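Local structure of endonuclease III (Geobacillus stearothermophilus, 1ORN) at residues W177-T180 with H181-I185. The protein probably excises damaged bases from DNA as a base-excision-repair glycosylase of the HhH-GPD superfamily, forms a covalent intermediate with DNA and carries a [4Fe-4S] cluster. Residues are numbered along the deposited sequence; the frame is centred on the assembly and turned at random.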
loop_
_atom_site.group_PDB
_atom_site.type_symbol
_atom_site.label_atom_id
_atom_site.label_comp_id
_atom_site.label_asym_id
_atom_site.label_seq_id
_atom_site.Cartn_x
_atom_site.Cartn_y
_atom_site.Cartn_z
ATOM N N TRP C 177 -14.145 2.460 1.264
ATOM C CA TRP C 177 -12.978 1.914 0.576
ATOM C C TRP C 177 -11.661 2.088 1.309
ATOM O O TRP C 177 -10.933 1.123 1.517
ATOM C CB TRP C 177 -12.836 2.533 -0.809
ATOM C CG TRP C 177 -13.836 2.045 -1.790
ATOM C CD1 TRP C 177 -14.819 1.124 -1.575
ATOM C CD2 TRP C 177 -13.959 2.457 -3.154
ATOM N NE1 TRP C 177 -15.551 0.937 -2.721
ATOM C CE2 TRP C 177 -15.044 1.743 -3.708
ATOM C CE3 TRP C 177 -13.258 3.361 -3.964
ATOM C CZ2 TRP C 177 -15.449 1.906 -5.034
ATOM C CZ3 TRP C 177 -13.661 3.525 -5.287
ATOM C CH2 TRP C 177 -14.748 2.798 -5.806
ATOM N N SER C 178 -11.351 3.321 1.688
ATOM C CA SER C 178 -10.092 3.599 2.368
ATOM C C SER C 178 -9.864 2.837 3.671
ATOM O O SER C 178 -8.802 2.245 3.863
ATOM C CB SER C 178 -9.952 5.103 2.604
ATOM O OG SER C 178 -9.930 5.794 1.365
ATOM N N ILE C 179 -10.844 2.835 4.568
ATOM C CA ILE C 179 -10.657 2.136 5.834
ATOM C C ILE C 179 -10.649 0.614 5.678
ATOM O O ILE C 179 -9.942 -0.085 6.404
ATOM C CB ILE C 179 -11.736 2.536 6.872
ATOM C CG1 ILE C 179 -11.362 1.972 8.243
ATOM C CG2 ILE C 179 -13.098 2.001 6.456
ATOM C CD1 ILE C 179 -10.018 2.445 8.748
ATOM N N THR C 180 -11.422 0.095 4.730
ATOM C CA THR C 180 -11.451 -1.350 4.521
ATOM C C THR C 180 -10.084 -1.806 4.029
ATOM O O THR C 180 -9.593 -2.870 4.414
ATOM C CB THR C 180 -12.527 -1.753 3.500
ATOM O OG1 THR C 180 -13.807 -1.316 3.967
ATOM C CG2 THR C 180 -12.550 -3.268 3.330
ATOM N N HIS C 181 -9.472 -0.984 3.179
ATOM C CA HIS C 181 -8.143 -1.260 2.642
ATOM C C HIS C 181 -7.153 -1.416 3.804
ATOM O O HIS C 181 -6.404 -2.393 3.879
ATOM C CB HIS C 181 -7.725 -0.103 1.720
ATOM C CG HIS C 181 -6.245 0.026 1.527
ATOM N ND1 HIS C 181 -5.508 -0.866 0.780
ATOM C CD2 HIS C 181 -5.365 0.941 1.997
ATOM C CE1 HIS C 181 -4.237 -0.506 0.797
ATOM N NE2 HIS C 181 -4.121 0.587 1.530
ATOM N N HIS C 182 -7.160 -0.450 4.717
ATOM C CA HIS C 182 -6.263 -0.497 5.864
ATOM C C HIS C 182 -6.550 -1.695 6.766
ATOM O O HIS C 182 -5.624 -2.328 7.273
ATOM C CB HIS C 182 -6.361 0.814 6.647
ATOM C CG HIS C 182 -5.740 1.976 5.935
ATOM N ND1 HIS C 182 -6.419 3.147 5.680
ATOM C CD2 HIS C 182 -4.503 2.136 5.406
ATOM C CE1 HIS C 182 -5.629 3.979 5.023
ATOM N NE2 HIS C 182 -4.461 3.389 4.844
ATOM N N ARG C 183 -7.828 -2.017 6.956
ATOM C CA ARG C 183 -8.196 -3.157 7.787
ATOM C C ARG C 183 -7.692 -4.457 7.164
ATOM O O ARG C 183 -7.239 -5.357 7.873
ATOM C CB ARG C 183 -9.714 -3.210 7.976
ATOM C CG ARG C 183 -10.267 -2.080 8.837
ATOM C CD ARG C 183 -11.789 -2.057 8.792
ATOM N NE ARG C 183 -12.359 -0.980 9.601
ATOM C CZ ARG C 183 -13.613 -0.548 9.491
ATOM N NH1 ARG C 183 -14.430 -1.102 8.607
ATOM N NH2 ARG C 183 -14.048 0.444 10.256
ATOM N N MET C 184 -7.759 -4.551 5.837
ATOM C CA MET C 184 -7.284 -5.745 5.152
ATOM C C MET C 184 -5.771 -5.878 5.264
ATOM O O MET C 184 -5.249 -6.980 5.435
ATOM C CB MET C 184 -7.699 -5.730 3.672
ATOM C CG MET C 184 -9.182 -6.012 3.445
ATOM S SD MET C 184 -9.587 -6.237 1.686
ATOM C CE MET C 184 -8.822 -7.824 1.391
ATOM N N ILE C 185 -5.065 -4.755 5.176
ATOM C CA ILE C 185 -3.613 -4.772 5.283
ATOM C C ILE C 185 -3.191 -5.230 6.675
ATOM O O ILE C 185 -2.263 -6.019 6.821
ATOM C CB ILE C 185 -3.010 -3.381 4.998
ATOM C CG1 ILE C 185 -3.117 -3.079 3.500
ATOM C CG2 ILE C 185 -1.550 -3.341 5.442
ATOM C CD1 ILE C 185 -2.505 -1.766 3.095
#
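The opening turns of helix 177-191, packed among helices of an iron-sulfur glycosylase, join Ile179 to Arg183 through the i to i+4 pattern of an alpha-helix. Arg183 N donates to Ile179 O at 2.9 Å, and Met184 N to Thr180 O at the same length; His181 N and His182 N reach Trp177 O and Ser178 O in turn. On one flank Arg183 CG, anti to the carbonyl carbon (chi1 -69°), starts the side chain back toward Ile179, and its extended course from CG to NE carries the guanidinium far enough to lie with one face against that residue. There CG1, turned anti to the backbone N (chi1 -170°), sits 3.4 Å from NE, over the rim of the group, while CG2 approaches CZ at 4.0 Å. NE is buried here without a polar partner. With an alanine here, Ile179 CG1 would probably lose the guanidinium it packs against, opening a gap on this flank. On another side, Met184 CG passes 3.3 Å from Thr180 O, and both side chains meet Leu14 of helix 7-20. Thr180 OG1, meanwhile, is hydrogen-bonded to Glu176 O. Four backbone bonds thus hold the turn, while van der Waals packing sets an aliphatic branch on a guanidinium face.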